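Local atomic coordinates of galactose-binding-like protein (Bacteroides thetaiotaomicron, PDB entry 7M1B), a protein that probably binds galactose-type sugars as a SusE-like family member and may contribute to glycan degradation. Residues A[199-207]-A[262-270]; A[305-314]-A[345-356]. All blocks are in the same frame, centred on the assembly; numbering follows the deposited sequence.

Contact 1: A[199-207]-A[262-270]; sequences PLYEEKLDL and MGQTAQLSR
Glu202 and Arg270 meet through matching first torsions. In each, CG lies between the backbone N and the carbonyl carbon (chi1 66° and 67°). Each extended chain then carries its charged end out to where the two side chains cross at about a right angle. Arg270 grips side-on and uses two nitrogens on one atom. Its NE gives the straighter bond to Glu202 OE2, 2.9 Å on the syn side. Arg270 NH2 reaches the same OE2 at 3.1 Å from above the carboxylate plane. The oxygen stays in the guanidinium plane, although the two flat groups are turned 44° apart. The other oxygen, Glu202 OE1, accepts from Ser269 OG at 2.8 Å on its anti side. Both carboxylate oxygens are thus held, which should limit rotation of the group.

Ser269 and Arg270 form a classic beta bulge facing Tyr377. The bulge lies in strand 256-274 of the C-terminal domain, probably a galactose-binding-like beta-sandwich, in keeping with its GBD-clan family. Segment 199-207 is the chain that enters this domain from the preceding one, and its short strand 203-204 pairs with strand 370-380. Arg270 also makes a cation-pi contact with Tyr377.

Further along, Leu205 CD1 packs on a buried apolar patch. That methyl touches Leu268 CD2 at 3.7 Å, Ala266 CB at 3.8 Å and Met262 SD at 3.9 Å. Leu200 CD1 packs on the aliphatic CG of Gln267, whose amide NE2 turns off to Ile349 O. Two waters join the segments beside Leu205. Gln264 NE2 donates to both. One water also links Glu203 OE1 and Asp206 N; the other donates to the carbonyls of Asp206 and Met262, the latter at 2.8 Å.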
loop_
_atom_site.group_PDB
_atom_site.type_symbol
_atom_site.label_atom_id
_atom_site.label_comp_id
_atom_site.label_asym_id
_atom_site.label_seq_id
_atom_site.Cartn_x
_atom_site.Cartn_y
_atom_site.Cartn_z
ATOM N N PRO A 199 13.060 14.435 -1.717
ATOM C CA PRO A 199 12.330 13.178 -1.868
ATOM C C PRO A 199 12.296 12.349 -0.597
ATOM O O PRO A 199 13.269 12.366 0.225
ATOM C CB PRO A 199 13.113 12.441 -2.986
ATOM C CG PRO A 199 13.610 13.580 -3.821
ATOM C CD PRO A 199 14.094 14.568 -2.762
ATOM N N LEU A 200 11.177 11.613 -0.454
ATOM C CA LEU A 200 11.134 10.725 0.684
ATOM C C LEU A 200 12.002 9.485 0.500
ATOM O O LEU A 200 12.232 8.996 -0.603
ATOM C CB LEU A 200 9.691 10.230 0.867
ATOM C CG LEU A 200 8.636 11.337 1.083
ATOM C CD1 LEU A 200 7.289 10.713 1.446
ATOM C CD2 LEU A 200 9.051 12.292 2.209
ATOM N N TYR A 201 12.501 9.004 1.660
ATOM C CA TYR A 201 13.349 7.817 1.749
ATOM C C TYR A 201 12.716 6.852 2.757
ATOM O O TYR A 201 12.328 7.270 3.853
ATOM C CB TYR A 201 14.712 8.295 2.248
ATOM C CG TYR A 201 15.855 7.310 2.301
ATOM C CD1 TYR A 201 15.945 6.326 3.290
ATOM C CD2 TYR A 201 16.931 7.464 1.434
ATOM C CE1 TYR A 201 17.039 5.473 3.349
ATOM C CE2 TYR A 201 18.033 6.636 1.498
ATOM C CZ TYR A 201 18.100 5.657 2.464
ATOM O OH TYR A 201 19.222 4.884 2.471
ATOM N N GLU A 202 12.585 5.579 2.385
ATOM C CA GLU A 202 11.742 4.743 3.244
ATOM C C GLU A 202 12.683 4.111 4.308
ATOM O O GLU A 202 13.899 3.940 4.064
ATOM C CB GLU A 202 11.156 3.595 2.425
ATOM C CG GLU A 202 12.210 2.601 1.929
ATOM C CD GLU A 202 11.681 1.516 1.001
ATOM O OE1 GLU A 202 10.520 1.606 0.548
ATOM O OE2 GLU A 202 12.479 0.616 0.658
ATOM N N GLU A 203 12.081 3.753 5.430
ATOM C CA GLU A 203 12.740 2.906 6.414
ATOM C C GLU A 203 11.776 1.776 6.717
ATOM O O GLU A 203 10.582 1.952 6.554
ATOM C CB GLU A 203 13.081 3.709 7.683
ATOM C CG GLU A 203 11.877 4.180 8.506
ATOM C CD GLU A 203 12.157 5.173 9.630
ATOM O OE1 GLU A 203 11.759 4.870 10.791
ATOM O OE2 GLU A 203 12.684 6.294 9.344
ATOM N N LYS A 204 12.292 0.698 7.365
ATOM C CA LYS A 204 11.389 -0.315 7.882
ATOM C C LYS A 204 10.745 0.284 9.136
ATOM O O LYS A 204 11.457 0.627 10.117
ATOM C CB LYS A 204 12.228 -1.552 8.265
ATOM C CG LYS A 204 11.371 -2.730 8.725
ATOM C CD LYS A 204 12.371 -3.881 9.060
ATOM C CE LYS A 204 11.772 -5.010 9.825
ATOM N NZ LYS A 204 12.821 -6.059 9.853
ATOM N N LEU A 205 9.391 0.368 9.189
ATOM C CA LEU A 205 8.762 0.956 10.353
ATOM C C LEU A 205 8.984 0.016 11.557
ATOM O O LEU A 205 8.957 -1.218 11.424
ATOM C CB LEU A 205 7.289 1.188 10.077
ATOM C CG LEU A 205 7.019 2.130 8.907
ATOM C CD1 LEU A 205 5.524 2.287 8.754
ATOM C CD2 LEU A 205 7.715 3.476 9.141
ATOM N N ASP A 206 9.102 0.608 12.736
ATOM C CA ASP A 206 9.437 -0.124 13.976
ATOM C C ASP A 206 8.340 -1.148 14.296
ATOM O O ASP A 206 7.246 -0.812 14.736
ATOM C CB ASP A 206 9.494 0.934 15.075
ATOM C CG ASP A 206 9.894 0.371 16.466
ATOM O OD1 ASP A 206 9.896 -0.865 16.631
ATOM O OD2 ASP A 206 10.046 1.201 17.409
ATOM N N LEU A 207 8.686 -2.428 14.111
ATOM C CA LEU A 207 7.744 -3.515 14.278
ATOM C C LEU A 207 7.212 -3.620 15.707
ATOM O O LEU A 207 6.118 -4.181 15.942
ATOM C CB LEU A 207 8.372 -4.834 13.816
ATOM C CG LEU A 207 8.510 -4.944 12.291
ATOM C CD1 LEU A 207 9.456 -6.092 11.886
ATOM C CD2 LEU A 207 7.133 -5.115 11.580
ATOM N N MET A 262 -0.267 0.526 13.560
ATOM C CA MET A 262 1.180 0.616 13.317
ATOM C C MET A 262 1.929 1.258 14.512
ATOM O O MET A 262 3.133 1.095 14.639
ATOM C CB MET A 262 1.500 1.408 12.058
ATOM C CG MET A 262 0.921 0.684 10.763
ATOM S SD MET A 262 1.782 1.341 9.296
ATOM C CE MET A 262 1.149 3.016 9.338
ATOM N N GLY A 263 1.201 1.935 15.402
ATOM C CA GLY A 263 1.758 2.560 16.582
ATOM C C GLY A 263 2.475 3.894 16.311
ATOM O O GLY A 263 3.018 4.533 17.249
ATOM N N GLN A 264 2.314 4.394 15.090
ATOM C CA GLN A 264 2.825 5.694 14.699
ATOM C C GLN A 264 2.177 6.013 13.362
ATOM O O GLN A 264 1.655 5.101 12.687
ATOM C CB GLN A 264 4.331 5.710 14.489
ATOM C CG GLN A 264 4.841 4.686 13.499
ATOM C CD GLN A 264 6.331 4.862 13.251
ATOM O OE1 GLN A 264 6.851 5.995 13.259
ATOM N NE2 GLN A 264 7.023 3.716 13.092
ATOM N N THR A 265 2.315 7.274 12.955
ATOM C CA THR A 265 1.781 7.678 11.650
ATOM C C THR A 265 2.917 7.737 10.632
ATOM O O THR A 265 3.990 8.248 10.939
ATOM C CB THR A 265 1.125 9.048 11.780
ATOM O OG1 THR A 265 0.041 8.870 12.715
ATOM C CG2 THR A 265 0.501 9.502 10.467
ATOM N N ALA A 266 2.650 7.314 9.401
ATOM C CA ALA A 266 3.696 7.284 8.381
ATOM C C ALA A 266 3.103 7.466 6.993
ATOM O O ALA A 266 1.983 7.077 6.752
ATOM C CB ALA A 266 4.474 5.975 8.469
ATOM N N GLN A 267 3.922 8.008 6.086
ATOM C CA GLN A 267 3.695 7.982 4.650
ATOM C C GLN A 267 4.251 6.663 4.142
ATOM O O GLN A 267 5.449 6.424 4.278
ATOM C CB GLN A 267 4.417 9.191 3.985
ATOM C CG GLN A 267 3.965 9.417 2.535
ATOM C CD GLN A 267 2.520 9.830 2.353
ATOM O OE1 GLN A 267 1.991 10.737 3.004
ATOM N NE2 GLN A 267 1.867 9.169 1.416
ATOM N N LEU A 268 3.401 5.753 3.627
ATOM C CA LEU A 268 3.835 4.409 3.296
ATOM C C LEU A 268 4.344 4.303 1.865
ATOM O O LEU A 268 3.728 4.845 0.905
ATOM C CB LEU A 268 2.652 3.464 3.511
ATOM C CG LEU A 268 2.223 3.311 4.964
ATOM C CD1 LEU A 268 1.004 2.351 5.102
ATOM C CD2 LEU A 268 3.376 2.770 5.836
ATOM N N SER A 269 5.386 3.503 1.695
ATOM C CA SER A 269 5.992 3.199 0.414
ATOM C C SER A 269 5.591 1.820 -0.091
ATOM O O SER A 269 5.179 1.684 -1.223
ATOM C CB SER A 269 7.490 3.373 0.396
ATOM O OG SER A 269 8.087 2.553 1.429
ATOM N N ARG A 270 5.830 0.799 0.710
ATOM C CA ARG A 270 5.597 -0.574 0.261
ATOM C C ARG A 270 5.573 -1.493 1.483
ATOM O O ARG A 270 5.841 -1.040 2.609
ATOM C CB ARG A 270 6.817 -0.935 -0.617
ATOM C CG ARG A 270 8.132 -1.035 0.147
ATOM C CD ARG A 270 9.324 -1.240 -0.833
ATOM N NE ARG A 270 10.591 -1.440 -0.112
ATOM C CZ ARG A 270 11.102 -2.572 0.412
ATOM N NH1 ARG A 270 10.482 -3.741 0.323
ATOM N NH2 ARG A 270 12.265 -2.501 1.039
HETATM O O HOH W 1 10.000 3.508 12.600
HETATM O O HOH W 2 5.747 1.498 13.831
#

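Contact 2: A[305-314]-A[345-356]; sequences GSWDGWTKLA and FLADIPPVRYIR
Leu313 fills the apolar centre between the two segments. Its CD1 meets Val352 CG2 tip to tip at 3.9 Å and also touches Ile355 CD1. Its CD2 lies against Ile349 CG2, with the two side chains crossing at about a right angle. Phe345 CD1 packs on Leu313 CB and on Ala314 CB, 3.7 Å away. The Leu313 carbonyl lies at the Phe345 ring edge and accepts a nearly straight bond from Leu346 N at 3.1 Å. On the other flank, Arg356 runs in the angle between two tryptophans, its guanidinium plane 14° from Trp310 and 53° from Trp307. Its chain, extended from CG to NE, carries CD past both ring faces, 3.7 Å from the Trp310 six-membered centroid, and the guanidinium on to Gly305. Arg356 NH1 lies over the centre of the Trp307 ring, 3.4 Å above its plane, in a cation-pi contact. At the polar edge, the guanidinium end gives two bent bonds to Gly305 O, NH1 at 3.0 Å from above the carbonyl plane and NH2 at 3.2 Å. Asp218 pairs with NH2, and Thr259 OG1 bonds NE. A type II beta turn from Trp307 to Trp310 leads into strand 311-317, where Leu313 and Ala314 form a classic beta bulge opposite Val294. Strand 292-297 pairs antiparallel with both 311-317 and 352-362.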
loop_
_atom_site.group_PDB
_atom_site.type_symbol
_atom_site.label_atom_id
_atom_site.label_comp_id
_atom_site.label_asym_id
_atom_site.label_seq_id
_atom_site.Cartn_x
_atom_site.Cartn_y
_atom_site.Cartn_z
ATOM N N GLY A 305 -16.189 -0.755 13.843
ATOM C CA GLY A 305 -15.517 -1.185 12.609
ATOM C C GLY A 305 -16.164 -0.639 11.335
ATOM O O GLY A 305 -15.901 -1.148 10.230
ATOM N N SER A 306 -16.937 0.423 11.492
ATOM C CA SER A 306 -17.491 1.043 10.283
ATOM C C SER A 306 -16.374 1.442 9.322
ATOM O O SER A 306 -15.331 1.946 9.726
ATOM C CB SER A 306 -18.260 2.282 10.692
ATOM O OG SER A 306 -18.659 3.001 9.543
ATOM N N TRP A 307 -16.652 1.318 8.004
ATOM C CA TRP A 307 -15.647 1.693 7.018
ATOM C C TRP A 307 -15.589 3.214 6.741
ATOM O O TRP A 307 -14.658 3.709 6.091
ATOM C CB TRP A 307 -15.948 0.911 5.743
ATOM C CG TRP A 307 -15.444 -0.510 5.806
ATOM C CD1 TRP A 307 -16.147 -1.666 6.012
ATOM C CD2 TRP A 307 -14.096 -0.904 5.521
ATOM N NE1 TRP A 307 -15.302 -2.762 5.944
ATOM C CE2 TRP A 307 -14.029 -2.323 5.620
ATOM C CE3 TRP A 307 -12.944 -0.180 5.185
ATOM C CZ2 TRP A 307 -12.844 -3.015 5.335
ATOM C CZ3 TRP A 307 -11.759 -0.866 4.955
ATOM C CH2 TRP A 307 -11.714 -2.271 4.998
ATOM N N ASP A 308 -16.520 3.972 7.338
ATOM C CA ASP A 308 -16.483 5.423 7.241
ATOM C C ASP A 308 -15.154 5.933 7.804
ATOM O O ASP A 308 -14.701 5.489 8.895
ATOM C CB ASP A 308 -17.629 6.011 8.061
ATOM C CG ASP A 308 -18.994 5.805 7.405
ATOM O OD1 ASP A 308 -19.093 5.225 6.275
ATOM O OD2 ASP A 308 -19.959 6.237 8.025
ATOM N N GLY A 309 -14.470 6.789 7.042
ATOM C CA GLY A 309 -13.251 7.392 7.563
ATOM C C GLY A 309 -11.984 6.628 7.153
ATOM O O GLY A 309 -10.862 7.086 7.427
ATOM N N TRP A 310 -12.147 5.481 6.482
ATOM C CA TRP A 310 -11.034 4.670 5.981
ATOM C C TRP A 310 -10.768 5.017 4.517
ATOM O O TRP A 310 -11.728 5.231 3.757
ATOM C CB TRP A 310 -11.366 3.170 6.119
ATOM C CG TRP A 310 -11.330 2.714 7.561
ATOM C CD1 TRP A 310 -12.386 2.663 8.455
ATOM C CD2 TRP A 310 -10.210 2.100 8.224
ATOM N NE1 TRP A 310 -11.946 2.119 9.668
ATOM C CE2 TRP A 310 -10.613 1.778 9.532
ATOM C CE3 TRP A 310 -8.869 1.873 7.817
ATOM C CZ2 TRP A 310 -9.729 1.149 10.445
ATOM C CZ3 TRP A 310 -8.011 1.294 8.725
ATOM C CH2 TRP A 310 -8.442 0.962 9.992
ATOM N N THR A 311 -9.482 5.019 4.095
ATOM C CA THR A 311 -9.023 5.343 2.739
ATOM C C THR A 311 -8.324 4.109 2.162
ATOM O O THR A 311 -7.521 3.438 2.870
ATOM C CB THR A 311 -8.013 6.513 2.738
ATOM O OG1 THR A 311 -8.677 7.634 3.308
ATOM C CG2 THR A 311 -7.502 6.856 1.361
ATOM N N LYS A 312 -8.614 3.779 0.911
ATOM C CA LYS A 312 -7.929 2.674 0.275
ATOM C C LYS A 312 -6.506 3.071 -0.136
ATOM O O LYS A 312 -6.262 4.162 -0.721
ATOM C CB LYS A 312 -8.713 2.161 -0.927
ATOM C CG LYS A 312 -8.219 0.805 -1.415
ATOM C CD LYS A 312 -9.077 0.226 -2.521
ATOM C CE LYS A 312 -8.486 0.461 -3.872
ATOM N NZ LYS A 312 -9.298 -0.220 -4.921
ATOM N N LEU A 313 -5.560 2.165 0.210
ATOM C CA LEU A 313 -4.148 2.442 -0.045
ATOM C C LEU A 313 -3.486 1.561 -1.108
ATOM O O LEU A 313 -2.433 1.976 -1.626
ATOM C CB LEU A 313 -3.343 2.221 1.253
ATOM C CG LEU A 313 -3.914 2.873 2.512
ATOM C CD1 LEU A 313 -3.047 2.510 3.731
ATOM C CD2 LEU A 313 -4.066 4.411 2.432
ATOM N N ALA A 314 -3.997 0.349 -1.388
ATOM C CA ALA A 314 -3.332 -0.571 -2.325
ATOM C C ALA A 314 -4.308 -1.675 -2.678
ATOM O O ALA A 314 -5.179 -2.031 -1.873
ATOM C CB ALA A 314 -2.110 -1.209 -1.684
ATOM N N PHE A 345 2.632 0.784 -2.482
ATOM C CA PHE A 345 1.428 1.539 -2.200
ATOM C C PHE A 345 1.218 2.616 -3.228
ATOM O O PHE A 345 2.180 3.050 -3.874
ATOM C CB PHE A 345 1.533 2.306 -0.890
ATOM C CG PHE A 345 1.331 1.393 0.278
ATOM C CD1 PHE A 345 0.031 0.885 0.544
ATOM C CD2 PHE A 345 2.401 0.905 1.023
ATOM C CE1 PHE A 345 -0.147 -0.012 1.574
ATOM C CE2 PHE A 345 2.185 0.048 2.089
ATOM C CZ PHE A 345 0.905 -0.405 2.357
ATOM N N LEU A 346 -0.043 3.081 -3.273
ATOM C CA LEU A 346 -0.358 4.223 -4.127
ATOM C C LEU A 346 0.399 5.477 -3.642
ATOM O O LEU A 346 0.673 5.576 -2.444
ATOM C CB LEU A 346 -1.890 4.442 -4.236
ATOM C CG LEU A 346 -2.756 3.278 -4.720
ATOM C CD1 LEU A 346 -4.195 3.486 -4.245
ATOM C CD2 LEU A 346 -2.728 3.142 -6.247
ATOM N N ALA A 347 0.855 6.353 -4.578
ATOM C CA ALA A 347 1.468 7.642 -4.234
ATOM C C ALA A 347 0.466 8.646 -3.635
ATOM O O ALA A 347 0.801 9.445 -2.738
ATOM C CB ALA A 347 2.234 8.226 -5.394
ATOM N N ASP A 348 -0.787 8.583 -4.079
ATOM C CA ASP A 348 -1.762 9.606 -3.715
ATOM C C ASP A 348 -2.486 9.154 -2.446
ATOM O O ASP A 348 -3.693 8.981 -2.438
ATOM C CB ASP A 348 -2.646 9.878 -4.928
ATOM C CG ASP A 348 -3.298 8.614 -5.478
ATOM O OD1 ASP A 348 -2.716 7.504 -5.309
ATOM O OD2 ASP A 348 -4.400 8.730 -6.033
ATOM N N ILE A 349 -1.737 8.771 -1.409
ATOM C CA ILE A 349 -2.420 8.309 -0.209
ATOM C C ILE A 349 -2.003 9.278 0.896
ATOM O O ILE A 349 -0.941 9.892 0.771
ATOM C CB ILE A 349 -2.075 6.830 0.127
ATOM C CG1 ILE A 349 -0.554 6.649 0.267
ATOM C CG2 ILE A 349 -2.704 5.854 -0.888
ATOM C CD1 ILE A 349 -0.099 5.304 0.869
ATOM N N PRO A 350 -2.815 9.464 1.956
ATOM C CA PRO A 350 -2.496 10.356 3.060
ATOM C C PRO A 350 -1.573 9.564 3.995
ATOM O O PRO A 350 -1.519 8.326 3.891
ATOM C CB PRO A 350 -3.862 10.563 3.760
ATOM C CG PRO A 350 -4.695 9.349 3.408
ATOM C CD PRO A 350 -4.120 8.787 2.129
ATOM N N PRO A 351 -0.915 10.228 4.971
ATOM C CA PRO A 351 -0.242 9.516 6.066
ATOM C C PRO A 351 -1.312 8.718 6.792
ATOM O O PRO A 351 -2.439 9.180 6.931
ATOM C CB PRO A 351 0.213 10.661 6.989
ATOM C CG PRO A 351 0.394 11.841 6.029
ATOM C CD PRO A 351 -0.817 11.698 5.126
ATOM N N VAL A 352 -0.918 7.556 7.330
ATOM C CA VAL A 352 -1.891 6.691 8.031
ATOM C C VAL A 352 -1.184 6.057 9.239
ATOM O O VAL A 352 0.061 6.076 9.311
ATOM C CB VAL A 352 -2.520 5.582 7.159
ATOM C CG1 VAL A 352 -3.462 6.187 6.113
ATOM C CG2 VAL A 352 -1.452 4.744 6.488
ATOM N N ARG A 353 -2.000 5.549 10.178
ATOM C CA ARG A 353 -1.474 4.841 11.361
ATOM C C ARG A 353 -2.209 3.504 11.482
ATOM O O ARG A 353 -1.547 2.516 11.825
ATOM C CB ARG A 353 -1.765 5.674 12.616
ATOM C CG ARG A 353 -1.453 4.905 13.900
ATOM C CD ARG A 353 -1.473 5.787 15.129
ATOM N NE ARG A 353 -1.263 4.955 16.315
ATOM C CZ ARG A 353 -0.830 5.345 17.498
ATOM N NH1 ARG A 353 -0.337 6.583 17.681
ATOM N NH2 ARG A 353 -0.723 4.405 18.426
ATOM N N TYR A 354 -3.560 3.507 11.358
ATOM C CA TYR A 354 -4.336 2.294 11.476
ATOM C C TYR A 354 -4.471 1.640 10.128
ATOM O O TYR A 354 -4.730 2.338 9.144
ATOM C CB TYR A 354 -5.675 2.537 12.179
ATOM C CG TYR A 354 -5.559 3.229 13.504
ATOM C CD1 TYR A 354 -5.243 2.496 14.674
ATOM C CD2 TYR A 354 -5.528 4.619 13.591
ATOM C CE1 TYR A 354 -5.068 3.137 15.898
ATOM C CE2 TYR A 354 -5.244 5.283 14.787
ATOM C CZ TYR A 354 -4.982 4.533 15.932
ATOM O OH TYR A 354 -4.781 5.168 17.140
ATOM N N ILE A 355 -4.392 0.309 10.072
ATOM C CA ILE A 355 -4.356 -0.413 8.800
ATOM C C ILE A 355 -5.398 -1.524 8.817
ATOM O O ILE A 355 -5.474 -2.267 9.771
ATOM C CB ILE A 355 -2.934 -0.988 8.494
ATOM C CG1 ILE A 355 -1.814 0.070 8.480
ATOM C CG2 ILE A 355 -2.912 -1.816 7.240
ATOM C CD1 ILE A 355 -2.022 1.066 7.356
ATOM N N ARG A 356 -6.078 -1.716 7.677
ATOM C CA ARG A 356 -6.906 -2.901 7.491
ATOM C C ARG A 356 -6.465 -3.660 6.248
ATOM O O ARG A 356 -6.136 -3.047 5.198
ATOM C CB ARG A 356 -8.370 -2.512 7.319
ATOM C CG ARG A 356 -9.114 -2.366 8.638
ATOM C CD ARG A 356 -10.520 -1.869 8.465
ATOM N NE ARG A 356 -11.249 -2.323 9.650
ATOM C CZ ARG A 356 -12.564 -2.223 9.790
ATOM N NH1 ARG A 356 -13.288 -1.484 8.897
ATOM N NH2 ARG A 356 -13.212 -2.721 10.808
#

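Contacts 1 and 2 follow one another along the chain, and their centres are 14 Å apart. They join through neighbouring strands 256-274 and 352-362 of one antiparallel sheet. Ala266 N lies 2.9 Å from Val352 O, and Met262 N lies 2.9 Å from Arg353 O; both are probable hydrogen bonds. Met262 CE also packs on Val352 O. Leu268 continues the apolar packing from contact 1 onto Val352, Ile355 and Phe345 of contact 2. Contact 1 ties the incoming chain to this sheet. Contact 2 packs strand 311-317 against the 345-356 segment, beyond its pairing with 292-297. The part these contacts play in sugar binding is not established.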